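Putative peptidase (Bacteroides fragilis, PDB 5DYN) acts as a clostripain-family (C11) cysteine protease that probably activates Bacteroides fragilis toxin by cleavage, this chain being its C-terminal part. Local coordinates at residues B[25-30]-B[76-81]; B[33-38]-B[51-56]; B[108-113]-B[192-197]; B[143-148]-B[156-161]; B[182-187]-B[209-214]. All blocks are in the same frame, centred on the assembly; numbering follows the deposited sequence.

Overall arrangement
From the N terminus, interaction 1 ties strand 25-31 to the start of helix 78-92 and closes a loop of 45 residues. Interaction 2 is nested in that loop: it joins the turn after strand 25-31 to the end of strand 50-53, its parallel neighbour. Interaction 3 then links strand 110-115 with the far end of strand 185-196. Within its long loop lies the short loop closed by interaction 4, between 143-148 and 156-161. Interaction 5 crosses interaction 3, since 182-187 precedes 192-197 and 209-214 follows it. Interactions 1, 2, 3 and 5 all reach the central mixed sheet; 4 and 5 meet in the small sheet of strands 158-159 and 212-213, and a sodium ion links 2 and 5.

Interaction 1: residues B[25-30]-B[76-81]; sequences LDFLFF and ENAALK
Asp26 sets its CG anti to the backbone N (chi1 171°), which carries the carboxylate out toward the helix start, while Phe27 takes the crowded position with CG between N and the carbonyl carbon (chi1 56°). Both side chains leave the backbone toward the helix, and Asp26 OD2 ends up in the plane of the Phe27 ring, at its edge. The methyl of Ala78 meets the pair of them: its CB is 3.7 Å from Asp26 OD2 and 4.1 Å from Phe27 CE2, approaching the ring obliquely. One residue on, Ala79 CB touches Phe27 CB at 4.2 Å. This is a helix laid against a sheet in an alpha/beta fold of the clan CD peptidases: helix 78-92 begins just after Asn77, and the CA atoms of Phe27 and Ala79 are 5.9 Å apart, with Phe27 also resting on Ile82 and on Ile52 of the next strand. Residues 28-30 pair in parallel with a strand of the other chain of the assembly, so the sheet runs on across the interface. At the outer end, two carboxylates come near each other, Asp26 OD1 and Glu76 OE2 being 4.5 Å apart. A water donates to both, at 3.0 Å from Asp26 OD1 and 3.2 Å from Glu76 OE2, which probably eases their repulsion. Arg16 of that other chain bridges to Asp26 OD2, and Lys110 of that chain to Glu76 OE1.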
# COMPACT_ATOMS: atom_id res chain seq x y z
N LEU B 25 -0.57 12.19 8.48
CA LEU B 25 -1.38 11.02 8.76
C LEU B 25 -0.69 10.06 9.72
O LEU B 25 0.53 9.92 9.70
CB LEU B 25 -1.71 10.30 7.45
CG LEU B 25 -2.37 11.18 6.39
CD1 LEU B 25 -2.48 10.44 5.07
CD2 LEU B 25 -3.74 11.65 6.86
N ASP B 26 -1.47 9.42 10.58
CA ASP B 26 -0.92 8.38 11.45
C ASP B 26 -0.52 7.18 10.60
O ASP B 26 0.54 6.58 10.80
CB ASP B 26 -1.94 7.96 12.51
CG ASP B 26 -1.50 6.73 13.29
OD1 ASP B 26 -0.28 6.56 13.51
OD2 ASP B 26 -2.37 5.92 13.67
N PHE B 27 -1.37 6.85 9.63
CA PHE B 27 -1.13 5.70 8.77
C PHE B 27 -1.59 5.97 7.34
O PHE B 27 -2.55 6.71 7.12
CB PHE B 27 -1.82 4.45 9.32
CG PHE B 27 -3.31 4.62 9.54
CD1 PHE B 27 -4.21 4.45 8.50
CD2 PHE B 27 -3.80 4.94 10.80
CE1 PHE B 27 -5.57 4.61 8.71
CE2 PHE B 27 -5.16 5.10 11.01
CZ PHE B 27 -6.04 4.93 9.96
N LEU B 28 -0.90 5.37 6.38
CA LEU B 28 -1.36 5.34 5.00
C LEU B 28 -1.67 3.89 4.63
O LEU B 28 -0.78 3.14 4.25
CB LEU B 28 -0.32 5.94 4.04
CG LEU B 28 -0.27 7.46 3.92
CD1 LEU B 28 0.38 8.09 5.15
CD2 LEU B 28 0.46 7.88 2.65
N PHE B 29 -2.93 3.51 4.76
CA PHE B 29 -3.34 2.14 4.50
C PHE B 29 -3.72 1.97 3.03
O PHE B 29 -4.74 2.49 2.57
CB PHE B 29 -4.51 1.75 5.41
CG PHE B 29 -5.04 0.36 5.17
CD1 PHE B 29 -4.20 -0.66 4.73
CD2 PHE B 29 -6.38 0.07 5.38
CE1 PHE B 29 -4.69 -1.93 4.50
CE2 PHE B 29 -6.87 -1.20 5.16
CZ PHE B 29 -6.02 -2.20 4.72
N PHE B 30 -2.89 1.22 2.30
CA PHE B 30 -3.18 0.89 0.91
C PHE B 30 -3.82 -0.48 0.79
O PHE B 30 -3.13 -1.50 0.69
CB PHE B 30 -1.90 0.94 0.06
CG PHE B 30 -1.50 2.32 -0.35
CD1 PHE B 30 -0.80 3.14 0.52
CD2 PHE B 30 -1.81 2.80 -1.61
CE1 PHE B 30 -0.43 4.42 0.14
CE2 PHE B 30 -1.44 4.07 -2.00
CZ PHE B 30 -0.75 4.88 -1.12
N GLU B 76 -4.08 4.21 20.26
CA GLU B 76 -2.77 4.26 19.62
C GLU B 76 -2.49 2.88 19.02
O GLU B 76 -3.26 1.94 19.24
CB GLU B 76 -1.69 4.67 20.63
CG GLU B 76 -0.27 4.89 20.06
CD GLU B 76 -0.24 5.76 18.81
OE1 GLU B 76 -0.92 6.81 18.79
OE2 GLU B 76 0.46 5.39 17.84
N ASN B 77 -1.42 2.78 18.23
CA ASN B 77 -1.03 1.55 17.55
C ASN B 77 -2.09 1.09 16.56
O ASN B 77 -2.26 -0.10 16.33
CB ASN B 77 -0.74 0.43 18.56
CG ASN B 77 0.51 0.69 19.35
OD1 ASN B 77 0.48 0.77 20.58
ND2 ASN B 77 1.64 0.82 18.66
N ALA B 78 -2.79 2.06 15.97
CA ALA B 78 -3.80 1.77 14.97
C ALA B 78 -3.19 1.01 13.80
O ALA B 78 -3.76 0.02 13.33
CB ALA B 78 -4.47 3.05 14.50
N ALA B 79 -2.03 1.46 13.34
CA ALA B 79 -1.36 0.87 12.19
C ALA B 79 -1.10 -0.62 12.40
O ALA B 79 -1.35 -1.43 11.51
CB ALA B 79 -0.07 1.60 11.89
N LEU B 80 -0.60 -0.97 13.58
CA LEU B 80 -0.34 -2.37 13.91
C LEU B 80 -1.65 -3.14 14.02
O LEU B 80 -1.75 -4.28 13.57
CB LEU B 80 0.44 -2.48 15.22
CG LEU B 80 1.92 -2.10 15.17
CD1 LEU B 80 2.53 -2.16 16.56
CD2 LEU B 80 2.68 -3.01 14.21
N LYS B 81 -2.65 -2.52 14.63
CA LYS B 81 -3.94 -3.17 14.83
C LYS B 81 -4.66 -3.36 13.50
O LYS B 81 -5.33 -4.37 13.30
CB LYS B 81 -4.79 -2.37 15.81
CG LYS B 81 -4.30 -2.47 17.25
CD LYS B 81 -4.90 -1.39 18.12
CE LYS B 81 -4.51 -1.57 19.58
NZ LYS B 81 -5.08 -2.82 20.16
O HOH W 1 0.07 3.92 14.99

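Interaction 2: residues B[33-38]-B[51-56]; sequences CFMEAV and LISSPT. With NA (sodium ion), chain J.
The turn that follows strand 25-31, the place where clan CD peptidases usually carry their nucleophilic cysteine, here folds back over the end of strand 50-53. Two backbone bonds hold it: Phe34 N donates to Thr56 O at 2.9 Å and Glu36 N to Ser54 O at 3.1 Å, the second well aligned at the hydrogen (164°); both donors sit above the carbonyl plane, not on a lone pair. Glu36 is the centre of an inverse gamma turn, and Ser54 OG accepts from Thr56 N in an ST turn, so both segments are bent where they meet. The Glu36 side chain starts anti to N, bends at chi2 (71°) and runs back alongside the strand. There Glu36 OE2 sits 2.9 Å from Leu51 O, two acceptors close together in a buried place, which would be expected to raise the acid's affinity for a proton; Glu36 OE1 lies 3.4 Å from Leu51 CG. Phe34 brings CD1 to 3.5 Å from Pro55 O, which lies in the plane of the ring at its edge. Pro55 O also binds the sodium ion, at 2.6 Å, with Phe34 O and Ser212 OG completing the protein ligands. Strand 50-53 runs between strands 25-31 and 110-115, the Phe34 ring stacks on Tyr157, and Glu36 and Val38 bond through their backbones to Ser212 of strand 212-213.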
# COMPACT_ATOMS: atom_id res chain seq x y z
N CYS B 33 -2.94 -3.66 -4.42
CA CYS B 33 -1.84 -4.56 -4.75
C CYS B 33 -0.47 -3.89 -4.76
O CYS B 33 -0.34 -2.74 -5.16
CB CYS B 33 -2.08 -5.20 -6.12
SG CYS B 33 -3.11 -6.69 -6.07
N PHE B 34 0.54 -4.62 -4.30
CA PHE B 34 1.94 -4.30 -4.55
C PHE B 34 2.43 -2.98 -3.96
O PHE B 34 3.50 -2.50 -4.34
CB PHE B 34 2.20 -4.27 -6.07
CG PHE B 34 1.93 -5.57 -6.77
CD1 PHE B 34 2.49 -6.76 -6.32
CD2 PHE B 34 1.12 -5.61 -7.90
CE1 PHE B 34 2.25 -7.96 -6.98
CE2 PHE B 34 0.88 -6.80 -8.57
CZ PHE B 34 1.45 -7.97 -8.11
N MET B 35 1.68 -2.39 -3.04
CA MET B 35 2.00 -1.04 -2.59
C MET B 35 3.02 -0.98 -1.46
O MET B 35 3.53 0.10 -1.13
CB MET B 35 0.72 -0.31 -2.17
CG MET B 35 -0.27 -0.09 -3.31
SD MET B 35 0.51 0.50 -4.83
CE MET B 35 1.14 2.10 -4.34
N GLU B 36 3.33 -2.12 -0.85
CA GLU B 36 4.34 -2.12 0.20
C GLU B 36 5.73 -2.22 -0.42
O GLU B 36 6.43 -3.22 -0.27
CB GLU B 36 4.10 -3.26 1.20
CG GLU B 36 4.74 -3.04 2.57
CD GLU B 36 4.05 -1.95 3.39
OE1 GLU B 36 3.00 -1.44 2.95
OE2 GLU B 36 4.56 -1.61 4.48
N ALA B 37 6.10 -1.16 -1.14
CA ALA B 37 7.38 -1.09 -1.82
C ALA B 37 8.24 0.01 -1.21
O ALA B 37 7.72 1.03 -0.77
CB ALA B 37 7.18 -0.84 -3.31
N VAL B 38 9.55 -0.21 -1.18
CA VAL B 38 10.47 0.76 -0.60
C VAL B 38 10.37 2.09 -1.36
O VAL B 38 10.52 3.16 -0.76
CB VAL B 38 11.93 0.23 -0.61
CG1 VAL B 38 12.40 -0.07 -2.03
CG2 VAL B 38 12.86 1.20 0.08
N LEU B 51 3.24 3.01 6.67
CA LEU B 51 2.70 2.51 5.40
C LEU B 51 2.19 1.09 5.58
O LEU B 51 2.94 0.20 6.00
CB LEU B 51 3.77 2.56 4.30
CG LEU B 51 3.35 1.98 2.95
CD1 LEU B 51 2.30 2.86 2.29
CD2 LEU B 51 4.55 1.80 2.03
N ILE B 52 0.92 0.87 5.25
CA ILE B 52 0.30 -0.44 5.44
C ILE B 52 -0.23 -1.00 4.13
O ILE B 52 -1.15 -0.44 3.53
CB ILE B 52 -0.85 -0.37 6.46
CG1 ILE B 52 -0.45 0.46 7.68
CG2 ILE B 52 -1.29 -1.77 6.86
CD1 ILE B 52 -1.61 0.82 8.58
N SER B 53 0.34 -2.12 3.69
CA SER B 53 -0.10 -2.79 2.47
C SER B 53 0.57 -4.15 2.33
O SER B 53 1.16 -4.66 3.29
CB SER B 53 0.20 -1.92 1.24
OG SER B 53 -0.40 -2.45 0.07
N SER B 54 0.47 -4.74 1.15
CA SER B 54 1.17 -5.98 0.85
C SER B 54 2.22 -5.73 -0.21
O SER B 54 2.00 -4.94 -1.12
CB SER B 54 0.20 -7.06 0.37
OG SER B 54 0.90 -8.24 -0.00
N PRO B 55 3.38 -6.39 -0.09
CA PRO B 55 4.40 -6.30 -1.14
C PRO B 55 3.97 -7.05 -2.39
O PRO B 55 4.48 -6.81 -3.49
CB PRO B 55 5.63 -6.94 -0.50
CG PRO B 55 5.06 -7.90 0.50
CD PRO B 55 3.82 -7.23 1.03
N THR B 56 3.01 -7.96 -2.22
CA THR B 56 2.49 -8.74 -3.33
C THR B 56 1.00 -8.42 -3.55
O THR B 56 0.55 -7.33 -3.22
CB THR B 56 2.68 -10.26 -3.09
OG1 THR B 56 2.17 -11.00 -4.20
CG2 THR B 56 1.99 -10.71 -1.80
NA NA J . 5.37 -4.41 -4.11

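Interaction 3: residues B[108-113]-B[192-197]; sequences GVSVGV and PRNYSA
Asn194 carries most of this contact: its side chain leaves with CG beside the backbone N, anti to the carbonyl carbon (chi1 -74°), and its terminal amide lies against the Val109-Ser110 peptide, Asn194 CG being 3.8 Å from Val109 C. Beside it, Gly108 turns at positive phi (76°) and brings its CA to 4.4 Å from Arg193 O. A water bridges the two backbones, donating to Gly108 O at 2.7 Å and accepting from Tyr195 N at 2.9 Å, so it links the two segments where their backbones do not bond directly. Ser110 holds its OG in the crowded position between N and the carbonyl carbon (chi1 68°), and that hydroxyl is hydrogen-bonded to Ser54 OG. Further out, Thr191 OG1 bonds both Val109 N and Arg193 O and so fixes the two chains relative to each other, while Arg193 bridges to Asp96. Gly108 also belongs to a sodium site with Tyr90 and Trp105. The contact marks where strands 110-115 and 185-196, antiparallel neighbours paired at Val111 with Lys189 and Val109 with Thr191, draw apart at the sheet's end; helix 78-92 packs on Val109, and strand 200-203 lies along Asn194 and Tyr195.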
# COMPACT_ATOMS: atom_id res chain seq x y z
N GLY B 108 -5.32 -17.07 1.97
CA GLY B 108 -4.48 -16.36 2.92
C GLY B 108 -4.13 -14.96 2.46
O GLY B 108 -4.78 -14.40 1.57
N VAL B 109 -3.08 -14.40 3.05
CA VAL B 109 -2.70 -13.01 2.82
C VAL B 109 -1.33 -12.71 3.43
O VAL B 109 -0.80 -13.51 4.21
CB VAL B 109 -3.75 -12.04 3.41
CG1 VAL B 109 -3.54 -11.87 4.91
CG2 VAL B 109 -3.72 -10.69 2.70
N SER B 110 -0.75 -11.57 3.07
CA SER B 110 0.46 -11.07 3.70
C SER B 110 0.37 -9.56 3.88
O SER B 110 0.07 -8.83 2.93
CB SER B 110 1.69 -11.45 2.88
OG SER B 110 1.71 -10.76 1.64
N VAL B 111 0.63 -9.09 5.09
CA VAL B 111 0.54 -7.66 5.40
C VAL B 111 1.80 -7.17 6.11
O VAL B 111 2.31 -7.83 7.02
CB VAL B 111 -0.69 -7.35 6.29
CG1 VAL B 111 -0.79 -5.86 6.57
CG2 VAL B 111 -1.97 -7.86 5.64
N GLY B 112 2.30 -6.01 5.69
CA GLY B 112 3.44 -5.41 6.33
C GLY B 112 3.18 -3.97 6.73
O GLY B 112 2.38 -3.28 6.10
N VAL B 113 3.85 -3.51 7.78
CA VAL B 113 3.79 -2.11 8.17
C VAL B 113 5.19 -1.51 8.22
O VAL B 113 6.08 -2.05 8.89
CB VAL B 113 3.10 -1.90 9.52
CG1 VAL B 113 2.98 -0.42 9.83
CG2 VAL B 113 1.73 -2.54 9.52
N PRO B 192 1.54 -19.33 5.06
CA PRO B 192 2.58 -20.07 4.33
C PRO B 192 2.55 -19.79 2.82
O PRO B 192 3.61 -19.71 2.19
CB PRO B 192 2.23 -21.53 4.62
CG PRO B 192 1.59 -21.49 5.96
CD PRO B 192 0.83 -20.19 6.02
N ARG B 193 1.36 -19.63 2.27
CA ARG B 193 1.22 -19.27 0.86
C ARG B 193 0.18 -18.17 0.68
O ARG B 193 -0.65 -17.93 1.55
CB ARG B 193 0.85 -20.50 0.03
CG ARG B 193 1.90 -21.61 0.08
CD ARG B 193 1.86 -22.50 -1.16
NE ARG B 193 0.58 -23.16 -1.33
CZ ARG B 193 0.20 -23.78 -2.45
NH1 ARG B 193 1.01 -23.81 -3.49
NH2 ARG B 193 -0.99 -24.36 -2.51
N ASN B 194 0.27 -17.47 -0.45
CA ASN B 194 -0.71 -16.47 -0.84
C ASN B 194 -1.34 -16.85 -2.17
O ASN B 194 -0.86 -17.76 -2.86
CB ASN B 194 -0.08 -15.07 -0.96
CG ASN B 194 0.22 -14.44 0.39
OD1 ASN B 194 0.22 -15.11 1.42
ND2 ASN B 194 0.49 -13.14 0.38
N TYR B 195 -2.41 -16.16 -2.55
CA TYR B 195 -3.03 -16.41 -3.84
C TYR B 195 -2.67 -15.35 -4.87
O TYR B 195 -2.75 -14.15 -4.61
CB TYR B 195 -4.55 -16.49 -3.71
CG TYR B 195 -5.26 -16.57 -5.04
CD1 TYR B 195 -5.33 -17.76 -5.75
CD2 TYR B 195 -5.85 -15.44 -5.60
CE1 TYR B 195 -5.97 -17.83 -6.97
CE2 TYR B 195 -6.49 -15.50 -6.83
CZ TYR B 195 -6.55 -16.70 -7.50
OH TYR B 195 -7.19 -16.77 -8.72
N SER B 196 -2.26 -15.81 -6.05
CA SER B 196 -2.03 -14.92 -7.18
C SER B 196 -3.11 -15.14 -8.23
O SER B 196 -3.38 -16.27 -8.63
CB SER B 196 -0.64 -15.17 -7.79
OG SER B 196 -0.46 -14.41 -8.97
N ALA B 197 -3.74 -14.05 -8.68
CA ALA B 197 -4.76 -14.14 -9.72
C ALA B 197 -4.14 -14.45 -11.08
O ALA B 197 -4.85 -14.65 -12.07
CB ALA B 197 -5.57 -12.85 -9.78
O HOH W 2 -3.79 -14.25 -0.91

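Interaction 4: residues B[143-148]-B[156-161]; sequences SGVMCY and YYYDLD. With NA (sodium ion), chain I.
Two backbone bonds, Asp159 N to Met146 O at 2.9 Å and Tyr148 N to Tyr157 O at 2.8 Å, flank Cys147 and Tyr158, whose CA atoms come within 4.3 Å. This is a single antiparallel bridge of the non-hydrogen-bonded kind, closing a short loop just ahead of helix 160-167. The first bond is nearly along the C=O axis; the second is more bent at its hydrogen (136°). Cys147 sets SG anti to its backbone N, which places the sulfur over one face of the Tyr158 ring, 3.8 Å from its centroid and offset toward the rim, a sulfur-aromatic contact. Val145 O sits at the edge of the same ring, in its plane. On the other side of the bridge Tyr148 reaches across to Asp159: Tyr148 OH donates to the anti lone pair of Asp159 OD1 at 2.6 Å, ring and carboxylate planes 67° apart, and Gly210 N bonds the same hydroxyl. Lys209 N also donates to Asp159 OD1, while Asp159, the N-cap of helix 160-167, accepts from Arg162 N with OD2, so both carboxylate oxygens are gripped and the negative charge is probably steadied by the helix start. The Tyr157 hydroxyl bonds to Glu120 of the other chain. At the far end of 143-148, Gly144 O binds a sodium ion at 2.5 Å, with Asp207 OD1 as a further ligand.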
# COMPACT_ATOMS: atom_id res chain seq x y z
N SER B 143 17.93 -16.41 -7.54
CA SER B 143 17.38 -17.61 -6.92
C SER B 143 17.49 -17.48 -5.41
O SER B 143 18.54 -17.08 -4.89
CB SER B 143 18.11 -18.86 -7.42
OG SER B 143 19.50 -18.76 -7.22
N GLY B 144 16.41 -17.79 -4.70
CA GLY B 144 16.40 -17.67 -3.26
C GLY B 144 15.91 -16.31 -2.80
O GLY B 144 15.56 -16.13 -1.63
N VAL B 145 15.90 -15.34 -3.71
CA VAL B 145 15.35 -14.02 -3.41
C VAL B 145 13.87 -14.00 -3.73
O VAL B 145 13.48 -14.05 -4.90
CB VAL B 145 16.06 -12.90 -4.20
CG1 VAL B 145 15.45 -11.55 -3.85
CG2 VAL B 145 17.55 -12.91 -3.93
N MET B 146 13.04 -13.93 -2.68
CA MET B 146 11.59 -13.97 -2.83
C MET B 146 11.11 -12.95 -3.85
O MET B 146 11.47 -11.77 -3.78
CB MET B 146 10.90 -13.71 -1.50
CG MET B 146 9.37 -13.61 -1.60
SD MET B 146 8.63 -15.17 -2.15
CE MET B 146 6.92 -14.67 -2.39
N CYS B 147 10.32 -13.42 -4.81
CA CYS B 147 9.70 -12.54 -5.79
C CYS B 147 8.22 -12.41 -5.48
O CYS B 147 7.49 -13.40 -5.52
CB CYS B 147 9.91 -13.08 -7.20
SG CYS B 147 9.32 -11.98 -8.51
N TYR B 148 7.78 -11.20 -5.16
CA TYR B 148 6.38 -10.95 -4.83
C TYR B 148 5.51 -10.86 -6.08
O TYR B 148 4.29 -10.84 -5.99
CB TYR B 148 6.24 -9.66 -4.01
CG TYR B 148 6.95 -9.67 -2.68
CD1 TYR B 148 6.55 -10.54 -1.66
CD2 TYR B 148 8.00 -8.80 -2.43
CE1 TYR B 148 7.20 -10.55 -0.44
CE2 TYR B 148 8.65 -8.80 -1.21
CZ TYR B 148 8.25 -9.67 -0.22
OH TYR B 148 8.90 -9.66 1.00
N TYR B 156 8.14 -7.62 -11.24
CA TYR B 156 8.56 -6.28 -10.84
C TYR B 156 9.15 -6.22 -9.44
O TYR B 156 10.10 -5.48 -9.20
CB TYR B 156 7.37 -5.32 -10.89
CG TYR B 156 6.83 -5.04 -12.27
CD1 TYR B 156 7.60 -5.26 -13.41
CD2 TYR B 156 5.54 -4.55 -12.44
CE1 TYR B 156 7.09 -5.00 -14.67
CE2 TYR B 156 5.02 -4.29 -13.69
CZ TYR B 156 5.80 -4.51 -14.81
OH TYR B 156 5.28 -4.25 -16.05
N TYR B 157 8.58 -6.98 -8.51
CA TYR B 157 8.85 -6.76 -7.09
C TYR B 157 9.57 -7.93 -6.43
O TYR B 157 9.06 -9.05 -6.39
CB TYR B 157 7.54 -6.47 -6.36
CG TYR B 157 6.62 -5.56 -7.13
CD1 TYR B 157 6.83 -4.19 -7.17
CD2 TYR B 157 5.54 -6.08 -7.84
CE1 TYR B 157 5.99 -3.35 -7.88
CE2 TYR B 157 4.70 -5.25 -8.56
CZ TYR B 157 4.93 -3.89 -8.58
OH TYR B 157 4.09 -3.06 -9.29
N TYR B 158 10.75 -7.66 -5.89
CA TYR B 158 11.50 -8.64 -5.12
C TYR B 158 11.70 -8.16 -3.69
O TYR B 158 11.62 -6.96 -3.42
CB TYR B 158 12.86 -8.90 -5.76
CG TYR B 158 12.81 -9.65 -7.07
CD1 TYR B 158 12.60 -8.98 -8.26
CD2 TYR B 158 12.97 -11.03 -7.11
CE1 TYR B 158 12.55 -9.66 -9.47
CE2 TYR B 158 12.93 -11.72 -8.30
CZ TYR B 158 12.72 -11.03 -9.48
OH TYR B 158 12.67 -11.71 -10.67
N ASP B 159 11.95 -9.09 -2.78
CA ASP B 159 12.19 -8.72 -1.39
C ASP B 159 13.51 -7.97 -1.25
O ASP B 159 14.56 -8.48 -1.64
CB ASP B 159 12.18 -9.96 -0.50
CG ASP B 159 12.34 -9.61 0.96
OD1 ASP B 159 11.35 -9.18 1.59
OD2 ASP B 159 13.46 -9.77 1.49
N LEU B 160 13.45 -6.76 -0.70
CA LEU B 160 14.63 -5.91 -0.58
C LEU B 160 15.71 -6.53 0.29
O LEU B 160 16.89 -6.55 -0.09
CB LEU B 160 14.23 -4.54 -0.01
CG LEU B 160 15.38 -3.58 0.32
CD1 LEU B 160 16.12 -3.18 -0.94
CD2 LEU B 160 14.86 -2.36 1.06
N ASP B 161 15.32 -7.04 1.45
CA ASP B 161 16.27 -7.61 2.39
C ASP B 161 17.02 -8.81 1.81
O ASP B 161 18.24 -8.91 1.95
CB ASP B 161 15.56 -8.03 3.68
CG ASP B 161 16.46 -8.82 4.61
OD1 ASP B 161 17.24 -8.19 5.35
OD2 ASP B 161 16.39 -10.07 4.59
NA NA I . 13.64 -15.50 -0.12

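Interaction 5: residues B[182-187]-B[209-214]; sequences DKVMVY and KGLSTY. With NA (sodium ion), chain J; NA (sodium ion), chain G.
The flat groups that count here are the peptides of 209-211, along which the Met185 side chain coils. Met185 starts with CG anti to its carbonyl carbon (chi1 -59°) and then bends the same way at chi2 (-49°) and chi3 (-67°), so that three successive atoms each find a partner. Met185 CG approaches Lys209 O at 3.7 Å, its SD meets Leu211 CB at 3.8 Å, and the terminal CE comes 3.8 Å from Gly210 O. Gly210, at positive phi in the loop before strand 212-213, turns its carbonyl to this methyl. Leu211, with CG anti to N, crosses Met185 obliquely and also sends CD2 to within 4.4 Å of Val184 CG1, a looser apolar touch. Just past it, Ser212 OG and Thr213 OG1 bind separate sodium ions; Thr213 OG1 is 2.7 Å from its ion, a site shared with Tyr227, Trp232 and Trp238, and donates to Tyr214 O. The Tyr214 ring meets Trp122 of the other chain edge-to-face. The contact thus joins the start of strand 185-196, where Val186 and Tyr187 form a classic beta bulge opposite Val113 of strand 110-115, to the lead-in of strand 212-213, with Phe181 of helix 172-182 packing on Lys209 and Leu211.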
# COMPACT_ATOMS: atom_id res chain seq x y z
N ASP B 182 15.98 -3.17 10.01
CA ASP B 182 15.20 -3.68 11.14
C ASP B 182 14.30 -2.61 11.75
O ASP B 182 13.27 -2.91 12.34
CB ASP B 182 16.14 -4.23 12.22
CG ASP B 182 16.65 -5.63 11.89
OD1 ASP B 182 16.02 -6.31 11.06
OD2 ASP B 182 17.67 -6.04 12.48
N LYS B 183 14.69 -1.35 11.58
CA LYS B 183 13.95 -0.22 12.13
C LYS B 183 12.78 0.21 11.24
O LYS B 183 12.02 1.10 11.59
CB LYS B 183 14.88 0.96 12.36
CG LYS B 183 15.98 0.71 13.39
CD LYS B 183 17.13 1.67 13.19
CE LYS B 183 17.79 2.03 14.52
NZ LYS B 183 18.64 3.24 14.40
N VAL B 184 12.64 -0.44 10.08
CA VAL B 184 11.63 -0.03 9.11
C VAL B 184 10.37 -0.88 9.20
O VAL B 184 9.28 -0.36 9.43
CB VAL B 184 12.18 -0.09 7.67
CG1 VAL B 184 11.10 0.30 6.67
CG2 VAL B 184 13.39 0.82 7.53
N MET B 185 10.52 -2.18 9.00
CA MET B 185 9.37 -3.08 9.07
C MET B 185 9.02 -3.42 10.51
O MET B 185 9.71 -4.21 11.16
CB MET B 185 9.64 -4.36 8.27
CG MET B 185 9.93 -4.10 6.80
SD MET B 185 8.71 -3.00 6.06
CE MET B 185 7.24 -4.04 6.11
N VAL B 186 7.95 -2.81 11.01
CA VAL B 186 7.51 -3.03 12.38
C VAL B 186 6.49 -4.16 12.46
O VAL B 186 6.19 -4.66 13.54
CB VAL B 186 6.92 -1.75 12.98
CG1 VAL B 186 7.98 -0.67 13.07
CG2 VAL B 186 5.74 -1.27 12.14
N TYR B 187 5.95 -4.55 11.30
CA TYR B 187 5.02 -5.66 11.23
C TYR B 187 5.16 -6.39 9.91
O TYR B 187 5.25 -5.77 8.85
CB TYR B 187 3.57 -5.17 11.40
CG TYR B 187 2.54 -6.29 11.42
CD1 TYR B 187 2.03 -6.82 10.24
CD2 TYR B 187 2.06 -6.80 12.62
CE1 TYR B 187 1.09 -7.83 10.25
CE2 TYR B 187 1.11 -7.81 12.65
CZ TYR B 187 0.63 -8.32 11.46
OH TYR B 187 -0.31 -9.33 11.47
N LYS B 209 10.84 -10.30 4.23
CA LYS B 209 10.64 -9.35 5.31
C LYS B 209 9.46 -8.41 5.06
O LYS B 209 9.07 -7.64 5.94
CB LYS B 209 11.91 -8.53 5.55
CG LYS B 209 13.15 -9.38 5.84
CD LYS B 209 12.91 -10.39 6.95
CE LYS B 209 14.22 -10.99 7.46
NZ LYS B 209 14.99 -11.66 6.37
N GLY B 210 8.89 -8.47 3.86
CA GLY B 210 7.64 -7.78 3.57
C GLY B 210 7.72 -6.42 2.91
O GLY B 210 6.71 -5.73 2.80
N LEU B 211 8.91 -6.03 2.47
CA LEU B 211 9.08 -4.77 1.74
C LEU B 211 9.75 -5.05 0.41
O LEU B 211 10.84 -5.62 0.36
CB LEU B 211 9.89 -3.77 2.55
CG LEU B 211 10.02 -2.36 1.96
CD1 LEU B 211 8.67 -1.65 1.94
CD2 LEU B 211 11.05 -1.54 2.72
N SER B 212 9.10 -4.65 -0.68
CA SER B 212 9.60 -4.99 -2.01
C SER B 212 10.57 -3.95 -2.55
O SER B 212 10.62 -2.82 -2.08
CB SER B 212 8.45 -5.17 -2.99
OG SER B 212 7.93 -3.92 -3.39
N THR B 213 11.32 -4.36 -3.57
CA THR B 213 12.21 -3.46 -4.29
C THR B 213 12.20 -3.82 -5.77
O THR B 213 11.84 -4.94 -6.14
CB THR B 213 13.65 -3.53 -3.77
OG1 THR B 213 14.46 -2.59 -4.49
CG2 THR B 213 14.22 -4.93 -3.97
N TYR B 214 12.58 -2.88 -6.61
CA TYR B 214 12.76 -3.16 -8.02
C TYR B 214 14.17 -3.68 -8.26
O TYR B 214 15.09 -3.40 -7.48
CB TYR B 214 12.48 -1.92 -8.88
CG TYR B 214 12.69 -2.15 -10.36
CD1 TYR B 214 11.80 -2.93 -11.09
CD2 TYR B 214 13.77 -1.60 -11.02
CE1 TYR B 214 11.98 -3.14 -12.44
CE2 TYR B 214 13.97 -1.81 -12.37
CZ TYR B 214 13.07 -2.58 -13.08
OH TYR B 214 13.26 -2.79 -14.42
NA NA J . 5.37 -4.41 -4.11
NA NA G . 15.86 -0.29 -4.72